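Local coordinates for protein carbonic anhydrase (Neosartorya fumigata, PDB 7COI) that is a zinc-dependent beta-class carbonic anhydrase that probably catalyses the reversible hydration of carbon dioxide to hydrogencarbonate and a proton, at residues Ala156-Ala161 with Ser239-Ala244; Arg201-Gln206 with Val221-Leu226. One frame throughout, in Å; residues are numbered along the deposited sequence.

Contact 1: residues Ala156-Ala161 with Ser239-Ala244; sequences AVIEFA and SVVLEA
Helices 152-164 and 239-248, each leading into one of two neighbouring parallel strands of the beta-carbonic anhydrase sheet, meet through Ile158, Glu159, Val240 and Val241. Their short segments run in roughly the same direction, 29° apart. Ile158 makes the apolar part of the contact with its short branch: CG2 lies 3.7 Å from Val241 CG2, and the same methyl has a looser approach to Val240 CG1. At chi1 -69° CG2 lies opposite the backbone N, and this is the branch that meets the valines. Ile158 also touches Leu115 and Ile117, seating helix 152-164 on strand 114-119 of the parallel sheet, with helix 239-248 alongside that helix. Val240 faces Glu159 as well. A bend at chi2 (69°) carries the carboxylate across to the valine, where Glu159 OE1 sits 3.6 Å from Val240 CG2 and equally near Val240 CB, a van der Waals contact. The other oxygen, OE2, is salt-bridged to Arg163, whose guanidinium also pairs with Glu243 from the opposing helix. One turn back from Glu243, Ser239 OG donates a 2.7 Å hydrogen bond to Glu243 OE2, reaching that oxygen on its anti side, 21° out of the carboxylate plane.

Contact 2: residues Arg201-Gln206 with Val221-Leu226; sequences RQLREQ and VRLAEL
Leu203, Leu223 and Leu226 carry the meeting of helix 193-206 with helix 216-236, two helices whose short segments cross steeply, at 112°, with axes 10.1 Å apart. Leu203 points from its helix at the other and is touched at two levels of its side chain. Near the root, Leu203 CB receives the CD1 methyl of Leu223 at 3.7 Å. At the far end, Leu203 CD1 rests against the backbone of the last residue of the partner segment, 3.8 Å from Leu226 O, with Leu226 CB a little farther, at 4.4 Å. The leucine thus reaches both Leu223 and Leu226, which stand about one turn apart on helix 216-236.

Leu223 leaves its backbone obliquely to the other helix, but with CG trans to the backbone N (chi1 -176°) the side chain swings across, and CD1 arrives beside the backbone at Arg204, 4.2 Å from Arg204 N, as well as beside Leu203 CB. Leu223 also packs on Val181 and Leu185, linking the helix pair to helix 179-185, which follows the zinc ligand Cys178, while its side chain stays about 11 Å from the zinc. Arg204 meets Leu223 through its backbone N; its extended side chain leads away, and NH1 is hydrogen-bonded to Ala184 O. Helix 193-206 also borders the third subunit, where Glu205 OE1 forms a salt bridge with Arg279 of that subunit.

Between the two segments the cohesion is dispersive, methyl against methylene and methyl against peptide backbone, so the steep crossing is fitted by leucine shape, while the charged groups of helix 216-236 pair away from the leucines, Arg222 with Glu210 and Glu225 with Arg265.

After helices 80-98 and 102-106 the chain forms strands 114-119 and 137-142, then enters helix 152-164, the first side of contact 1. Strand 169-175 and helix 179-185 follow before helix 193-206 opens contact 2, whose short loop, holding helix 208-212, is closed when helix 216-236 comes back across. Helix 239-248 follows directly and completes contact 1, so contact 2 is nested inside the much longer loop of contact 1. The two do not touch; their centres are 25 Å apart. Contact 1 joins the helix before strand 169-175 to the helix before strand 251-257; contact 2 joins two of the helices between those strands.

Contact 1: residues Ala156-Ala161 with Ser239-Ala244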
loop_
_atom_site.group_PDB
_atom_site.type_symbol
_atom_site.label_atom_id
_atom_site.label_comp_id
_atom_site.label_asym_id
_atom_site.label_seq_id
_atom_site.Cartn_x
_atom_site.Cartn_y
_atom_site.Cartn_z
ATOM N N ALA A 156 -2.666 -0.924 -10.757
ATOM C CA ALA A 156 -3.070 0.159 -11.677
ATOM C C ALA A 156 -2.460 -0.057 -13.069
ATOM O O ALA A 156 -3.173 0.144 -14.084
ATOM C CB ALA A 156 -2.719 1.483 -11.065
ATOM N N VAL A 157 -1.204 -0.492 -13.147
ATOM C CA VAL A 157 -0.563 -0.783 -14.449
ATOM C C VAL A 157 -1.371 -1.881 -15.159
ATOM O O VAL A 157 -1.633 -1.746 -16.381
ATOM C CB VAL A 157 0.903 -1.185 -14.265
ATOM C CG1 VAL A 157 1.441 -1.870 -15.522
ATOM C CG2 VAL A 157 1.741 0.021 -13.848
ATOM N N ILE A 158 -1.691 -2.956 -14.440
ATOM C CA ILE A 158 -2.365 -4.138 -15.058
ATOM C C ILE A 158 -3.756 -3.704 -15.532
ATOM O O ILE A 158 -4.111 -4.042 -16.674
ATOM C CB ILE A 158 -2.398 -5.304 -14.066
ATOM C CG1 ILE A 158 -0.976 -5.824 -13.857
ATOM C CG2 ILE A 158 -3.400 -6.365 -14.516
ATOM C CD1 ILE A 158 -0.754 -6.666 -12.653
ATOM N N GLU A 159 -4.481 -2.933 -14.731
ATOM C CA GLU A 159 -5.825 -2.430 -15.099
ATOM C C GLU A 159 -5.713 -1.604 -16.382
ATOM O O GLU A 159 -6.521 -1.835 -17.331
ATOM C CB GLU A 159 -6.419 -1.643 -13.946
ATOM C CG GLU A 159 -7.749 -0.976 -14.252
ATOM C CD GLU A 159 -8.955 -1.898 -14.446
ATOM O OE1 GLU A 159 -8.919 -3.047 -14.007
ATOM O OE2 GLU A 159 -9.917 -1.432 -15.023
ATOM N N PHE A 160 -4.757 -0.671 -16.433
ATOM C CA PHE A 160 -4.621 0.245 -17.590
ATOM C C PHE A 160 -4.241 -0.564 -18.840
ATOM O O PHE A 160 -4.896 -0.404 -19.889
ATOM C CB PHE A 160 -3.619 1.347 -17.299
ATOM C CG PHE A 160 -3.712 2.489 -18.270
ATOM C CD1 PHE A 160 -3.075 2.435 -19.495
ATOM C CD2 PHE A 160 -4.389 3.641 -17.919
ATOM C CE1 PHE A 160 -3.172 3.486 -20.390
ATOM C CE2 PHE A 160 -4.485 4.703 -18.817
ATOM C CZ PHE A 160 -3.865 4.625 -20.039
ATOM N N ALA A 161 -3.246 -1.447 -18.735
ATOM C CA ALA A 161 -2.748 -2.213 -19.891
ATOM C C ALA A 161 -3.874 -3.131 -20.415
ATOM O O ALA A 161 -4.049 -3.241 -21.645
ATOM C CB ALA A 161 -1.546 -3.011 -19.522
ATOM N N SER A 239 -9.773 -10.188 -11.699
ATOM C CA SER A 239 -10.928 -10.323 -12.621
ATOM C C SER A 239 -10.587 -9.709 -13.985
ATOM O O SER A 239 -10.957 -10.318 -15.031
ATOM C CB SER A 239 -12.172 -9.721 -12.045
ATOM O OG SER A 239 -13.286 -10.136 -12.830
ATOM N N VAL A 240 -9.865 -8.578 -14.011
ATOM C CA VAL A 240 -9.610 -7.872 -15.300
ATOM C C VAL A 240 -8.807 -8.792 -16.226
ATOM O O VAL A 240 -9.088 -8.804 -17.480
ATOM C CB VAL A 240 -8.961 -6.487 -15.115
ATOM C CG1 VAL A 240 -7.555 -6.565 -14.530
ATOM C CG2 VAL A 240 -8.930 -5.711 -16.414
ATOM N N VAL A 241 -7.853 -9.532 -15.680
ATOM C CA VAL A 241 -7.024 -10.472 -16.468
ATOM C C VAL A 241 -7.874 -11.678 -16.891
ATOM O O VAL A 241 -7.815 -12.055 -18.088
ATOM C CB VAL A 241 -5.779 -10.898 -15.677
ATOM C CG1 VAL A 241 -4.979 -11.968 -16.396
ATOM C CG2 VAL A 241 -4.911 -9.676 -15.374
ATOM N N LEU A 242 -8.583 -12.305 -15.959
ATOM C CA LEU A 242 -9.408 -13.509 -16.294
ATOM C C LEU A 242 -10.421 -13.154 -17.391
ATOM O O LEU A 242 -10.585 -13.977 -18.324
ATOM C CB LEU A 242 -10.110 -14.029 -15.040
ATOM C CG LEU A 242 -9.179 -14.625 -13.998
ATOM C CD1 LEU A 242 -9.875 -14.755 -12.660
ATOM C CD2 LEU A 242 -8.621 -15.952 -14.458
ATOM N N GLU A 243 -11.062 -11.994 -17.299
ATOM C CA GLU A 243 -12.034 -11.505 -18.308
ATOM C C GLU A 243 -11.354 -11.450 -19.693
ATOM O O GLU A 243 -11.932 -11.934 -20.697
ATOM C CB GLU A 243 -12.583 -10.129 -17.929
ATOM C CG GLU A 243 -13.501 -10.077 -16.718
ATOM C CD GLU A 243 -13.650 -8.658 -16.163
ATOM O OE1 GLU A 243 -13.480 -7.686 -16.961
ATOM O OE2 GLU A 243 -13.866 -8.502 -14.930
ATOM N N ALA A 244 -10.148 -10.880 -19.783
ATOM C CA ALA A 244 -9.406 -10.704 -21.057
ATOM C C ALA A 244 -8.958 -12.060 -21.596
ATOM O O ALA A 244 -8.904 -12.233 -22.840
ATOM C CB ALA A 244 -8.219 -9.779 -20.864
#

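Contact 2: residues Arg201-Gln206 with Val221-Leu226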
loop_
_atom_site.group_PDB
_atom_site.type_symbol
_atom_site.label_atom_id
_atom_site.label_comp_id
_atom_site.label_asym_id
_atom_site.label_seq_id
_atom_site.Cartn_x
_atom_site.Cartn_y
_atom_site.Cartn_z
ATOM N N ARG A 201 10.267 -14.435 0.517
ATOM C CA ARG A 201 10.528 -15.249 1.743
ATOM C C ARG A 201 9.426 -16.286 1.942
ATOM O O ARG A 201 9.733 -17.378 2.448
ATOM C CB ARG A 201 10.737 -14.371 2.963
ATOM C CG ARG A 201 11.987 -13.530 2.913
ATOM C CD ARG A 201 12.138 -12.764 4.194
ATOM N NE ARG A 201 13.291 -11.915 4.048
ATOM C CZ ARG A 201 14.523 -12.291 4.315
ATOM N NH1 ARG A 201 14.739 -13.497 4.828
ATOM N NH2 ARG A 201 15.517 -11.445 4.112
ATOM N N GLN A 202 8.192 -16.016 1.502
ATOM C CA GLN A 202 7.112 -17.022 1.604
ATOM C C GLN A 202 7.469 -18.215 0.689
ATOM O O GLN A 202 7.281 -19.394 1.111
ATOM C CB GLN A 202 5.769 -16.412 1.220
ATOM C CG GLN A 202 5.308 -15.338 2.214
ATOM C CD GLN A 202 4.021 -14.705 1.758
ATOM O OE1 GLN A 202 3.842 -14.396 0.582
ATOM N NE2 GLN A 202 3.104 -14.538 2.687
ATOM N N LEU A 203 7.947 -17.922 -0.526
ATOM C CA LEU A 203 8.389 -18.966 -1.480
ATOM C C LEU A 203 9.602 -19.696 -0.904
ATOM O O LEU A 203 9.642 -20.945 -1.019
ATOM C CB LEU A 203 8.703 -18.337 -2.841
ATOM C CG LEU A 203 7.495 -17.888 -3.633
ATOM C CD1 LEU A 203 7.931 -17.026 -4.811
ATOM C CD2 LEU A 203 6.682 -19.098 -4.098
ATOM N N ARG A 204 10.523 -18.962 -0.285
ATOM C CA ARG A 204 11.707 -19.588 0.354
ATOM C C ARG A 204 11.254 -20.604 1.427
ATOM O O ARG A 204 11.773 -21.762 1.441
ATOM C CB ARG A 204 12.592 -18.504 0.944
ATOM C CG ARG A 204 13.816 -19.049 1.652
ATOM C CD ARG A 204 14.623 -17.909 2.224
ATOM N NE ARG A 204 15.735 -18.401 3.010
ATOM C CZ ARG A 204 16.491 -17.670 3.795
ATOM N NH1 ARG A 204 16.287 -16.360 3.902
ATOM N NH2 ARG A 204 17.450 -18.268 4.481
ATOM N N GLU A 205 10.329 -20.203 2.302
ATOM C CA GLU A 205 9.775 -21.094 3.357
ATOM C C GLU A 205 9.150 -22.320 2.693
ATOM O O GLU A 205 9.443 -23.437 3.152
ATOM C CB GLU A 205 8.736 -20.386 4.226
ATOM C CG GLU A 205 8.038 -21.266 5.245
ATOM C CD GLU A 205 6.888 -20.565 5.971
ATOM O OE1 GLU A 205 5.863 -21.206 6.203
ATOM O OE2 GLU A 205 7.028 -19.382 6.335
ATOM N N GLN A 206 8.307 -22.124 1.679
ATOM C CA GLN A 206 7.549 -23.225 1.058
ATOM C C GLN A 206 8.510 -24.205 0.376
ATOM O O GLN A 206 8.149 -25.395 0.261
ATOM C CB GLN A 206 6.567 -22.729 0.003
ATOM C CG GLN A 206 5.435 -21.845 0.505
ATOM C CD GLN A 206 4.822 -21.071 -0.649
ATOM O OE1 GLN A 206 4.724 -21.569 -1.779
ATOM N NE2 GLN A 206 4.450 -19.821 -0.391
ATOM N N VAL A 221 18.655 -18.452 -8.933
ATOM C CA VAL A 221 17.915 -18.727 -10.191
ATOM C C VAL A 221 16.609 -19.433 -9.854
ATOM O O VAL A 221 15.604 -19.041 -10.441
ATOM C CB VAL A 221 18.770 -19.544 -11.180
ATOM C CG1 VAL A 221 17.949 -20.112 -12.331
ATOM C CG2 VAL A 221 19.913 -18.687 -11.700
ATOM N N ARG A 222 16.614 -20.451 -8.999
ATOM C CA ARG A 222 15.413 -21.275 -8.720
ATOM C C ARG A 222 14.362 -20.371 -8.094
ATOM O O ARG A 222 13.212 -20.413 -8.519
ATOM C CB ARG A 222 15.712 -22.449 -7.784
ATOM C CG ARG A 222 14.514 -23.352 -7.510
ATOM C CD ARG A 222 13.861 -23.958 -8.729
ATOM N NE ARG A 222 14.857 -24.805 -9.390
ATOM C CZ ARG A 222 15.247 -26.030 -8.996
ATOM N NH1 ARG A 222 14.712 -26.627 -7.942
ATOM N NH2 ARG A 222 16.186 -26.660 -9.677
ATOM N N LEU A 223 14.756 -19.572 -7.120
ATOM C CA LEU A 223 13.784 -18.681 -6.433
ATOM C C LEU A 223 13.289 -17.625 -7.429
ATOM O O LEU A 223 12.101 -17.270 -7.356
ATOM C CB LEU A 223 14.435 -18.058 -5.198
ATOM C CG LEU A 223 13.493 -17.197 -4.362
ATOM C CD1 LEU A 223 12.213 -17.925 -4.007
ATOM C CD2 LEU A 223 14.179 -16.723 -3.106
ATOM N N ALA A 224 14.131 -17.129 -8.331
ATOM C CA ALA A 224 13.717 -16.178 -9.392
ATOM C C ALA A 224 12.641 -16.826 -10.259
ATOM O O ALA A 224 11.680 -16.186 -10.591
ATOM C CB ALA A 224 14.916 -15.735 -10.203
ATOM N N GLU A 225 12.809 -18.103 -10.630
ATOM C CA GLU A 225 11.800 -18.850 -11.435
ATOM C C GLU A 225 10.516 -19.036 -10.630
ATOM O O GLU A 225 9.442 -18.857 -11.208
ATOM C CB GLU A 225 12.317 -20.234 -11.841
ATOM C CG GLU A 225 13.534 -20.151 -12.728
ATOM C CD GLU A 225 14.191 -21.482 -13.047
ATOM O OE1 GLU A 225 14.002 -22.431 -12.268
ATOM O OE2 GLU A 225 14.923 -21.543 -14.048
ATOM N N LEU A 226 10.628 -19.459 -9.369
ATOM C CA LEU A 226 9.447 -19.681 -8.499
ATOM C C LEU A 226 8.696 -18.352 -8.343
ATOM O O LEU A 226 7.464 -18.358 -8.379
ATOM C CB LEU A 226 9.893 -20.242 -7.150
ATOM C CG LEU A 226 10.375 -21.697 -7.167
ATOM C CD1 LEU A 226 11.006 -21.981 -5.838
ATOM C CD2 LEU A 226 9.231 -22.650 -7.482
#